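Local coordinates for protein enoyl-CoA hydratase (Mycobacterium tuberculosis, PDB 5KJP) that probably catalyses the reversible hydration of 2-enoyl-CoA thioesters to 3-hydroxyacyl-CoA, a step of fatty acid metabolism, as a trimer of the crotonase superfamily, at residues A[20-24]-A[57-61]; A[39-44]-A[85-89]; A[104-110]-A[124-130]; A[157-162]-A[180-184]; A[206-210]-A[261-265]. All coordinates share one frame. Where two conformers were deposited one is given. Numbering follows the deposited sequence.

Contact 1. Residues A[20-24]-A[57-61]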
# COMPACT_ATOMS: atom_id res chain seq x y z
N GLU A 20 5.47 -8.75 32.51
CA GLU A 20 6.79 -8.57 33.10
C GLU A 20 7.46 -7.32 32.55
O GLU A 20 7.49 -7.11 31.34
CB GLU A 20 7.68 -9.78 32.82
CG GLU A 20 9.07 -9.66 33.43
CD GLU A 20 10.06 -10.65 32.85
OE1 GLU A 20 9.63 -11.61 32.18
OE2 GLU A 20 11.28 -10.46 33.06
N GLN A 21 7.98 -6.49 33.44
CA GLN A 21 8.75 -5.33 33.02
C GLN A 21 10.24 -5.65 32.98
O GLN A 21 10.81 -6.12 33.97
CB GLN A 21 8.50 -4.14 33.95
CG GLN A 21 9.42 -2.96 33.68
CD GLN A 21 8.97 -1.70 34.40
OE1 GLN A 21 8.04 -1.73 35.21
NE2 GLN A 21 9.64 -0.58 34.11
N ARG A 22 10.86 -5.41 31.83
CA ARG A 22 12.31 -5.49 31.70
C ARG A 22 12.81 -4.14 31.26
O ARG A 22 12.65 -3.77 30.09
CB ARG A 22 12.73 -6.58 30.71
CG ARG A 22 12.29 -7.97 31.12
CD ARG A 22 12.96 -9.06 30.31
NE ARG A 22 12.26 -10.33 30.46
CZ ARG A 22 12.47 -11.40 29.70
NH1 ARG A 22 11.78 -12.51 29.91
NH2 ARG A 22 13.38 -11.36 28.73
N ASP A 23 13.39 -3.40 32.20
CA ASP A 23 13.76 -2.00 31.98
C ASP A 23 12.54 -1.21 31.50
O ASP A 23 11.56 -1.08 32.23
CB ASP A 23 14.91 -1.89 30.97
CG ASP A 23 16.16 -2.62 31.43
OD1 ASP A 23 16.49 -2.53 32.64
OD2 ASP A 23 16.81 -3.28 30.60
N ARG A 24 12.60 -0.71 30.27
CA ARG A 24 11.52 0.12 29.76
C ARG A 24 10.60 -0.65 28.81
O ARG A 24 9.78 -0.05 28.10
CB ARG A 24 12.10 1.35 29.06
CG ARG A 24 13.10 2.12 29.92
CD ARG A 24 13.44 3.45 29.30
NE ARG A 24 12.22 4.22 29.07
CZ ARG A 24 11.65 5.00 29.98
NH1 ARG A 24 12.19 5.13 31.18
NH2 ARG A 24 10.53 5.66 29.68
N ASP A 57 2.57 4.45 32.42
CA ASP A 57 3.80 4.39 33.21
C ASP A 57 4.94 5.09 32.47
O ASP A 57 5.36 4.65 31.40
CB ASP A 57 4.15 2.93 33.51
CG ASP A 57 5.33 2.79 34.47
OD1 ASP A 57 6.09 3.75 34.68
OD2 ASP A 57 5.49 1.68 35.01
N ALA A 58 5.44 6.18 33.05
CA ALA A 58 6.50 6.97 32.43
C ALA A 58 7.80 6.18 32.30
O ALA A 58 8.67 6.54 31.51
CB ALA A 58 6.74 8.25 33.24
N GLY A 59 7.92 5.10 33.07
CA GLY A 59 9.09 4.24 33.02
C GLY A 59 9.02 3.16 31.95
O GLY A 59 9.94 2.35 31.82
N LEU A 60 7.93 3.14 31.18
CA LEU A 60 7.79 2.18 30.09
C LEU A 60 7.81 2.91 28.75
O LEU A 60 7.25 4.00 28.63
CB LEU A 60 6.50 1.37 30.23
CG LEU A 60 6.42 0.39 31.40
CD1 LEU A 60 5.03 -0.27 31.46
CD2 LEU A 60 7.51 -0.66 31.30
N SER A 61 8.44 2.30 27.76
CA SER A 61 8.56 2.92 26.44
C SER A 61 7.89 2.09 25.35
O SER A 61 7.28 2.63 24.44
CB SER A 61 10.03 3.14 26.09
OG SER A 61 10.62 4.10 26.96
O HOH W 1 4.93 -0.84 35.21
O HOH W 2 8.24 1.49 35.99
O HOH W 3 8.41 6.33 27.67
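Strand 17-22 ends within residues 20-24 and turns over at D23, while residues 57-61 run from the end of helix 41-56 through a type I beta turn, D57 to L60, toward strand 62-67. The backbones come closest at R24 and L60, with CA atoms 4.3 Å apart. One main-chain hydrogen bond joins the two segments, S61 N to R24 O at 2.7 Å, and R24 CA lies 3.4 Å from G59 O in a CA-H...O contact. Within the turn, L60 N bonds to D57 O, and D57 OD1 accepts from G59 N at 2.8 Å, an Asx turn. The R24 side chain reaches along the turn, NE giving a 2.7 Å hydrogen bond to S61 OG and NH2 a 2.8 Å bond to A58 O, both near the guanidinium plane, with G59 O and L60 N over one face. Q21 NE2 bonds to D23 O at 2.7 Å, across the bend between strands 17-22 and 25-30, the first hairpin of the crotonase sheet, and packs 3.5 Å from L60 CD2. Waters 1 and 2 link the Q21 amide to D57 OD2, and water 3 links R24 NH2 to L60 O, which also accepts from K103. The contact is mostly polar and lies at the surface: an arginine meets carbonyl and hydroxyl oxygens rather than a carboxylate, and waters bridge the segments beside R24 and Q21.

Contact 2. Residues A[39-44]-A[85-89]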
# COMPACT_ATOMS: atom_id res chain seq x y z
N VAL A 39 -8.80 -15.87 23.23
CA VAL A 39 -9.19 -14.72 24.05
C VAL A 39 -10.57 -14.91 24.67
O VAL A 39 -11.58 -14.94 23.96
CB VAL A 39 -9.17 -13.42 23.22
CG1 VAL A 39 -9.57 -12.22 24.09
CG2 VAL A 39 -7.79 -13.21 22.58
N ASN A 40 -10.60 -15.07 25.99
CA ASN A 40 -11.86 -15.02 26.74
C ASN A 40 -11.97 -13.67 27.45
O ASN A 40 -11.20 -12.75 27.17
CB ASN A 40 -11.95 -16.18 27.73
CG ASN A 40 -10.81 -16.19 28.74
OD1 ASN A 40 -9.96 -15.30 28.74
ND2 ASN A 40 -10.80 -17.21 29.61
N ALA A 41 -12.94 -13.56 28.37
CA ALA A 41 -13.13 -12.31 29.11
C ALA A 41 -11.88 -11.94 29.90
O ALA A 41 -11.47 -10.78 29.90
CB ALA A 41 -14.34 -12.43 30.03
N ALA A 42 -11.30 -12.93 30.58
CA ALA A 42 -10.11 -12.70 31.40
C ALA A 42 -8.93 -12.18 30.57
O ALA A 42 -8.25 -11.23 30.96
CB ALA A 42 -9.71 -13.99 32.12
N VAL A 43 -8.70 -12.80 29.41
CA VAL A 43 -7.61 -12.37 28.55
C VAL A 43 -7.88 -10.99 27.96
O VAL A 43 -6.99 -10.15 27.89
CB VAL A 43 -7.36 -13.37 27.40
CG1 VAL A 43 -6.36 -12.79 26.40
CG2 VAL A 43 -6.84 -14.69 27.95
N SER A 44 -9.13 -10.75 27.55
CA SER A 44 -9.50 -9.46 27.00
C SER A 44 -9.22 -8.34 28.01
O SER A 44 -8.58 -7.34 27.68
CB SER A 44 -10.97 -9.45 26.59
OG SER A 44 -11.32 -8.21 26.00
N GLU A 85 -19.54 -14.70 27.95
CA GLU A 85 -18.44 -13.95 28.55
C GLU A 85 -18.32 -12.61 27.84
O GLU A 85 -18.54 -12.52 26.64
CB GLU A 85 -17.12 -14.73 28.47
CG GLU A 85 -17.10 -16.00 29.31
CD GLU A 85 -15.68 -16.45 29.66
OE1 GLU A 85 -14.73 -15.67 29.42
OE2 GLU A 85 -15.52 -17.58 30.16
N ASN A 86 -17.98 -11.56 28.59
CA ASN A 86 -17.80 -10.25 27.98
C ASN A 86 -16.42 -10.16 27.35
O ASN A 86 -15.50 -9.59 27.93
CB ASN A 86 -18.00 -9.13 29.00
CG ASN A 86 -18.07 -7.75 28.36
OD1 ASN A 86 -18.39 -7.63 27.17
ND2 ASN A 86 -17.78 -6.71 29.13
N VAL A 87 -16.29 -10.73 26.16
CA VAL A 87 -15.00 -10.82 25.49
C VAL A 87 -14.70 -9.58 24.66
O VAL A 87 -13.63 -8.99 24.78
CB VAL A 87 -14.94 -12.06 24.57
CG1 VAL A 87 -13.52 -12.23 24.04
CG2 VAL A 87 -15.37 -13.30 25.33
N VAL A 88 -15.65 -9.19 23.81
CA VAL A 88 -15.47 -7.99 23.01
C VAL A 88 -16.00 -6.79 23.79
O VAL A 88 -17.21 -6.56 23.85
CB VAL A 88 -16.19 -8.08 21.65
CG1 VAL A 88 -15.93 -6.83 20.83
CG2 VAL A 88 -15.73 -9.32 20.89
N VAL A 89 -15.08 -6.05 24.40
CA VAL A 89 -15.46 -5.00 25.34
C VAL A 89 -15.69 -3.66 24.64
O VAL A 89 -14.86 -3.20 23.86
CB VAL A 89 -14.37 -4.82 26.41
CG1 VAL A 89 -14.69 -3.64 27.32
CG2 VAL A 89 -14.23 -6.11 27.22
O HOH W 4 -13.31 -18.94 29.81
O HOH W 5 -13.27 -8.82 29.68
O HOH W 6 -12.84 -15.42 31.34
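V87 lays its CG1 methyl against the start of helix 41-56, 3.3 Å from V39 O and 4.0 Å from V39 CG1, while its CG2 sits 3.9 Å from A41 N; A41 and V87 are also where the two backbones come closest, CA to CA 4.3 Å. L94 of strand 93-94 touches both valines, V39 and V87, and continues this apolar patch. Next to it N40 caps the helix, OD1 accepting from V43 N at 2.9 Å, and E85 reaches in from the other segment so that OE1 accepts from the first helical amide, A41 N, at 3.0 Å. Water 6 passes from E85 OE1 to A42 N, and water 4 joins E85 OE2 to N40 ND2. The second oxygen of E85 also forms a salt bridge with R83, and N40 ND2 bonds to E16. One turn on, S44 OG donates to V87 O at 2.7 Å and receives a bond from G95 N, so this hydroxyl joins residues 85-89 to G95, just past strand 93-94. Water 5 bridges A41 O and N86 O. A carboxylate from the distant loop thus meets the A41 amide directly and the A42 amide through water 6, at the positive end of the helix dipole, while a serine hydroxyl satisfies a carbonyl beside the short hairpin 88-94.

Contact 3. Residues A[104-110]-A[124-130]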
# COMPACT_ATOMS: atom_id res chain seq x y z
N PRO A 104 4.61 2.34 21.32
CA PRO A 104 4.76 1.24 20.35
C PRO A 104 4.50 -0.14 20.95
O PRO A 104 4.84 -0.44 22.10
CB PRO A 104 6.22 1.37 19.89
CG PRO A 104 6.60 2.77 20.20
CD PRO A 104 5.85 3.13 21.45
N LEU A 105 3.86 -0.98 20.14
CA LEU A 105 3.55 -2.35 20.50
C LEU A 105 4.07 -3.29 19.43
O LEU A 105 3.76 -3.13 18.24
CB LEU A 105 2.05 -2.53 20.70
CG LEU A 105 1.56 -3.95 20.96
CD1 LEU A 105 2.12 -4.51 22.28
CD2 LEU A 105 0.04 -3.98 20.94
N ILE A 106 4.84 -4.27 19.85
CA ILE A 106 5.35 -5.31 18.96
C ILE A 106 4.67 -6.63 19.27
O ILE A 106 4.61 -7.03 20.43
CB ILE A 106 6.88 -5.48 19.13
CG1 ILE A 106 7.61 -4.16 18.85
CG2 ILE A 106 7.40 -6.61 18.23
CD1 ILE A 106 8.98 -4.08 19.50
N ALA A 107 4.16 -7.31 18.25
CA ALA A 107 3.65 -8.67 18.45
C ALA A 107 4.74 -9.69 18.13
O ALA A 107 5.33 -9.65 17.05
CB ALA A 107 2.41 -8.91 17.59
N ALA A 108 5.02 -10.58 19.08
CA ALA A 108 5.99 -11.65 18.87
C ALA A 108 5.26 -12.97 18.65
O ALA A 108 4.75 -13.58 19.60
CB ALA A 108 6.95 -11.76 20.06
N VAL A 109 5.23 -13.41 17.40
CA VAL A 109 4.35 -14.50 16.99
C VAL A 109 5.09 -15.82 16.81
O VAL A 109 6.06 -15.90 16.06
CB VAL A 109 3.62 -14.15 15.67
CG1 VAL A 109 2.76 -15.33 15.19
CG2 VAL A 109 2.78 -12.88 15.86
N GLU A 110 4.61 -16.84 17.53
CA GLU A 110 4.98 -18.23 17.32
C GLU A 110 3.71 -18.99 16.95
O GLU A 110 2.60 -18.57 17.31
CB GLU A 110 5.60 -18.85 18.59
CG GLU A 110 6.82 -18.14 19.16
CD GLU A 110 8.13 -18.58 18.53
OE1 GLU A 110 8.14 -19.54 17.73
OE2 GLU A 110 9.18 -17.96 18.85
N ALA A 124 -1.20 -4.28 16.73
CA ALA A 124 0.16 -3.90 17.10
C ALA A 124 0.78 -3.10 15.95
O ALA A 124 0.23 -3.03 14.86
CB ALA A 124 1.01 -5.13 17.42
N ASP A 125 1.94 -2.49 16.20
CA ASP A 125 2.59 -1.65 15.20
C ASP A 125 3.58 -2.43 14.36
O ASP A 125 3.80 -2.12 13.19
CB ASP A 125 3.31 -0.50 15.89
CG ASP A 125 2.39 0.31 16.77
OD1 ASP A 125 1.38 0.82 16.24
OD2 ASP A 125 2.67 0.39 17.98
N LEU A 126 4.18 -3.42 14.99
CA LEU A 126 5.26 -4.18 14.38
C LEU A 126 5.04 -5.65 14.71
O LEU A 126 4.51 -5.98 15.77
CB LEU A 126 6.62 -3.72 14.92
CG LEU A 126 6.94 -2.23 14.77
CD1 LEU A 126 8.18 -1.86 15.55
CD2 LEU A 126 7.10 -1.89 13.30
N ILE A 127 5.45 -6.52 13.79
CA ILE A 127 5.32 -7.95 14.01
C ILE A 127 6.65 -8.67 13.80
O ILE A 127 7.30 -8.54 12.75
CB ILE A 127 4.26 -8.57 13.07
CG1 ILE A 127 2.88 -7.94 13.33
CG2 ILE A 127 4.20 -10.09 13.27
CD1 ILE A 127 1.79 -8.37 12.33
N VAL A 128 7.06 -9.41 14.82
CA VAL A 128 8.16 -10.35 14.72
C VAL A 128 7.55 -11.74 14.72
O VAL A 128 6.76 -12.07 15.62
CB VAL A 128 9.15 -10.20 15.88
CG1 VAL A 128 10.25 -11.26 15.78
CG2 VAL A 128 9.73 -8.78 15.88
N ALA A 129 7.86 -12.55 13.72
CA ALA A 129 7.24 -13.87 13.64
C ALA A 129 8.24 -14.98 13.37
O ALA A 129 9.18 -14.82 12.58
CB ALA A 129 6.15 -13.86 12.56
N ALA A 130 8.04 -16.11 14.04
CA ALA A 130 8.84 -17.30 13.77
C ALA A 130 8.63 -17.75 12.33
O ALA A 130 7.55 -17.58 11.78
CB ALA A 130 8.47 -18.42 14.74
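Strands 105-109 and 126-130, parallel neighbours in the central crotonase sheet connected through strand 112-114 and helix 116-123, lie with axes 4.6 Å apart and 18° askew, in register from I106-L126 to V109-A129. On one face I106 CG2 fits against V128 CG2 at 4.0 Å and I106 CG1 against L126 CD1 at 4.1 Å, while small A108 makes a hollow beside V128 where A197 packs. On the other, A124 CB wedges between L105 CG (3.8 Å) and A107 CB (4.0 Å), and V109 CG2 meets I127 CG2 at 4.1 Å. Hydrogen bonds such as A107 N to L126 O, 2.8 Å, zip the backbones together. At one end D125 OD2 accepts from L105 N at 2.8 Å and pairs with K216. Helix 193-205 covers the face of I106, A108, L126 and V128, F135 of strand 134-136 packs on V109, I127 and A129, and strands 62-67 and 186-188 flank the pair.

Contact 4. Residues A[157-162]-A[180-184]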
# COMPACT_ATOMS: atom_id res chain seq x y z
N ARG A 157 -1.79 -3.25 5.33
CA ARG A 157 -0.49 -3.78 5.74
C ARG A 157 0.17 -4.60 4.63
O ARG A 157 1.40 -4.65 4.55
CB ARG A 157 -0.64 -4.64 7.00
CG ARG A 157 -0.97 -3.85 8.26
CD ARG A 157 0.29 -3.27 8.92
NE ARG A 157 0.75 -4.08 10.06
CZ ARG A 157 0.20 -4.06 11.27
NH1 ARG A 157 -0.85 -3.28 11.51
NH2 ARG A 157 0.69 -4.83 12.25
N ILE A 158 -0.64 -5.25 3.81
CA ILE A 158 -0.15 -6.08 2.71
C ILE A 158 -0.86 -5.64 1.43
O ILE A 158 -1.80 -4.84 1.50
CB ILE A 158 -0.38 -7.59 2.98
CG1 ILE A 158 -1.88 -7.91 3.02
CG2 ILE A 158 0.32 -8.02 4.26
CD1 ILE A 158 -2.16 -9.42 3.13
N PRO A 159 -0.40 -6.12 0.25
CA PRO A 159 -1.08 -5.64 -0.96
C PRO A 159 -2.57 -5.97 -0.92
O PRO A 159 -2.97 -7.05 -0.48
CB PRO A 159 -0.37 -6.39 -2.09
CG PRO A 159 1.01 -6.67 -1.53
CD PRO A 159 0.76 -6.97 -0.08
N TYR A 160 -3.37 -5.00 -1.35
CA TYR A 160 -4.83 -5.05 -1.30
C TYR A 160 -5.41 -6.38 -1.77
O TYR A 160 -6.27 -6.96 -1.10
CB TYR A 160 -5.38 -3.90 -2.14
CG TYR A 160 -6.89 -3.87 -2.29
CD1 TYR A 160 -7.52 -4.60 -3.29
CD2 TYR A 160 -7.68 -3.09 -1.45
CE1 TYR A 160 -8.90 -4.57 -3.44
CE2 TYR A 160 -9.06 -3.05 -1.60
CZ TYR A 160 -9.66 -3.80 -2.60
OH TYR A 160 -11.03 -3.78 -2.76
N ALA A 161 -4.95 -6.87 -2.91
CA ALA A 161 -5.54 -8.06 -3.51
C ALA A 161 -5.23 -9.31 -2.71
O ALA A 161 -6.02 -10.26 -2.70
CB ALA A 161 -5.06 -8.22 -4.95
N ILE A 162 -4.07 -9.33 -2.05
CA ILE A 162 -3.70 -10.48 -1.24
C ILE A 162 -4.53 -10.46 0.04
O ILE A 162 -4.98 -11.51 0.52
CB ILE A 162 -2.19 -10.50 -0.89
CG1 ILE A 162 -1.33 -10.32 -2.15
CG2 ILE A 162 -1.84 -11.80 -0.16
CD1 ILE A 162 -1.65 -11.32 -3.26
N GLU A 180 7.48 -11.44 3.07
CA GLU A 180 7.59 -10.97 1.69
C GLU A 180 6.59 -9.85 1.41
O GLU A 180 6.87 -8.93 0.64
CB GLU A 180 7.32 -12.10 0.68
CG GLU A 180 8.20 -13.32 0.80
CD GLU A 180 7.69 -14.47 -0.06
OE1 GLU A 180 6.71 -14.26 -0.82
OE2 GLU A 180 8.26 -15.57 0.02
N LEU A 181 5.42 -9.94 2.03
CA LEU A 181 4.33 -9.01 1.77
C LEU A 181 4.41 -7.76 2.64
O LEU A 181 3.63 -6.83 2.46
CB LEU A 181 2.98 -9.69 1.98
CG LEU A 181 2.65 -10.87 1.07
CD1 LEU A 181 1.37 -11.55 1.56
CD2 LEU A 181 2.52 -10.41 -0.38
N GLY A 182 5.32 -7.76 3.61
CA GLY A 182 5.52 -6.60 4.46
C GLY A 182 4.73 -6.57 5.76
O GLY A 182 4.80 -5.59 6.50
N LEU A 183 3.97 -7.63 6.04
CA LEU A 183 3.22 -7.73 7.28
C LEU A 183 4.14 -8.03 8.46
O LEU A 183 3.97 -7.50 9.56
CB LEU A 183 2.15 -8.81 7.17
CG LEU A 183 1.36 -9.13 8.45
CD1 LEU A 183 0.51 -7.92 8.87
CD2 LEU A 183 0.51 -10.38 8.27
N VAL A 184 5.12 -8.89 8.22
CA VAL A 184 6.07 -9.28 9.25
C VAL A 184 7.36 -8.48 9.07
O VAL A 184 7.98 -8.51 8.00
CB VAL A 184 6.38 -10.80 9.19
CG1 VAL A 184 7.60 -11.13 10.04
CG2 VAL A 184 5.15 -11.61 9.65
O HOH W 7 2.82 -3.65 6.59
O HOH W 8 3.17 -5.42 11.15
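L181 has the largest buried area here, and its mt rotamer spreads it over three partners: CB lies 3.9 Å from I158 CG2, CD2 3.9 Å from P159 CD, and CD1 3.7 Å from I162 CG2. I158, with chi1 p, turns CG2 to meet L183 CB as well, at 3.5 Å. L183 takes the tp rotamer, and its CD1 rests 3.9 Å from R157 CB. The R157 side chain is bent at chi1, chi2 and chi3; NH1 hydrogen-bonds to L122 O, and water 8 joins NH2 to L183 O, while water 7 connects R157 O with G182 O. Across the segments the direct side-chain contacts are apolar, the polar links running through these waters. P159 and A161 also meet the third subunit, and R157 packs on Y160 of the second. G182, with phi 92°, closes helix 175-180 in a Schellman motif, and P159 is the N-cap of helix 160-169: a helix start packed on a helix end, at the subunit interface of the crotonase trimer.

Contact 5. Residues A[206-210]-A[261-265]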
# COMPACT_ATOMS: atom_id res chain seq x y z
N ALA A 206 15.79 2.98 22.90
CA ALA A 206 17.02 3.76 22.94
C ALA A 206 16.83 5.13 22.30
O ALA A 206 17.67 6.01 22.45
CB ALA A 206 18.15 3.01 22.24
N ASN A 207 15.72 5.29 21.58
CA ASN A 207 15.46 6.55 20.89
C ASN A 207 14.59 7.47 21.75
O ASN A 207 14.05 7.04 22.76
CB ASN A 207 14.83 6.26 19.53
CG ASN A 207 15.80 5.57 18.59
OD1 ASN A 207 17.01 5.70 18.74
ND2 ASN A 207 15.28 4.82 17.62
N GLY A 208 14.47 8.73 21.35
CA GLY A 208 13.78 9.71 22.18
C GLY A 208 12.31 9.36 22.36
O GLY A 208 11.58 9.26 21.38
N PRO A 209 11.88 9.16 23.62
CA PRO A 209 10.51 8.66 23.87
C PRO A 209 9.42 9.60 23.33
O PRO A 209 8.44 9.11 22.76
CB PRO A 209 10.45 8.56 25.40
CG PRO A 209 11.56 9.45 25.90
CD PRO A 209 12.64 9.34 24.86
N LEU A 210 9.58 10.91 23.48
CA LEU A 210 8.59 11.83 22.93
C LEU A 210 8.58 11.78 21.40
O LEU A 210 7.53 11.86 20.77
CB LEU A 210 8.86 13.26 23.39
CG LEU A 210 8.83 13.48 24.91
CD1 LEU A 210 9.30 14.89 25.26
CD2 LEU A 210 7.43 13.20 25.46
N ARG A 261 20.70 10.97 27.50
CA ARG A 261 19.96 10.56 28.68
C ARG A 261 18.56 11.17 28.62
O ARG A 261 18.35 12.31 29.05
CB ARG A 261 20.69 10.99 29.95
CG ARG A 261 22.15 10.55 30.00
CD ARG A 261 22.67 10.54 31.43
NE ARG A 261 23.76 9.59 31.62
CZ ARG A 261 24.47 9.47 32.74
NH1 ARG A 261 24.21 10.24 33.78
NH2 ARG A 261 25.44 8.57 32.81
N TRP A 262 17.62 10.42 28.07
CA TRP A 262 16.28 10.93 27.86
C TRP A 262 15.54 11.14 29.18
O TRP A 262 15.78 10.42 30.14
CB TRP A 262 15.46 9.98 26.97
CG TRP A 262 16.09 9.59 25.66
CD1 TRP A 262 16.38 8.32 25.24
CD2 TRP A 262 16.49 10.47 24.59
NE1 TRP A 262 16.93 8.35 23.98
CE2 TRP A 262 17.01 9.65 23.56
CE3 TRP A 262 16.46 11.85 24.41
CZ2 TRP A 262 17.49 10.18 22.36
CZ3 TRP A 262 16.94 12.37 23.21
CH2 TRP A 262 17.45 11.54 22.21
N THR A 263 14.64 12.12 29.21
CA THR A 263 13.79 12.34 30.37
C THR A 263 12.30 12.23 30.03
O THR A 263 11.46 12.22 30.92
CB THR A 263 14.04 13.72 31.01
OG1 THR A 263 13.68 14.75 30.09
CG2 THR A 263 15.51 13.87 31.40
N GLY A 264 11.99 12.15 28.74
CA GLY A 264 10.61 12.13 28.29
C GLY A 264 9.93 13.46 28.55
O GLY A 264 8.72 13.54 28.72
N THR A 265 10.74 14.52 28.61
CA THR A 265 10.24 15.89 28.74
C THR A 265 10.96 16.78 27.74
O THR A 265 11.89 16.32 27.06
CB THR A 265 10.45 16.45 30.16
OG1 THR A 265 11.84 16.67 30.40
CG2 THR A 265 9.90 15.50 31.22
OXT THR A 265 10.65 17.96 27.58
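CH-pi contacts on a tryptophan join the start of helix 209-221 to the C-terminal tail of this crotonase-fold subunit. W262, with the most area covered, turns one ring face toward the other segment. G208 CA sits 3.7 Å from the centroid of the W262 six-membered ring, only 17° off its normal, and P209 CD lies 4.0 Å from the centroid of the five-membered ring, 28° off; P209 CD also comes to 3.6 Å from W262 CG. G208 is also the N-cap residue, so the indole covers the very point where the helix begins. L210, next in area, extends past the proline: its CD2 lies 3.5 Å from G264 O and its CD1 3.5 Å from T265 O, at the chain's end. G264, whose positive phi suits glycine, brings its CA to 3.7 Å from P209 CG. Residues 206-210 and 262-265 run almost in the same direction, 8° apart, so the contacts follow in order from A206 to L210. D246 of helix 245-255 binds the amides of T263 and G264, while N207 bonds to L168 of the second subunit and K141 of that subunit packs on W262. At the edge of the indole, W262 NE1 donates a nearly linear 2.9 Å hydrogen bond to A206 O.

In the fold
From the N terminus, contact 1 closes the loop from strand 17-22 through helix 41-56, tying the first hairpin to the approach of strand 62-67. Contact 2 opens inside that loop and ends beyond it, so the two cross, with nearest atoms about 13 Å apart; it joins the start of helix 41-56 to strand 88-89. Contacts 3, 4 and 5 follow in series. Contact 3 pairs two central strands, touching contact 1 where S61 meets P104 and contact 4 where I127 meets L183 and A124 O probably hydrogen-bonds to R157 NH2. Contact 4 links two helix ends across the chain's centre from contact 1. Contact 5 spans 206-265, bringing the C terminus back to helix 209-221.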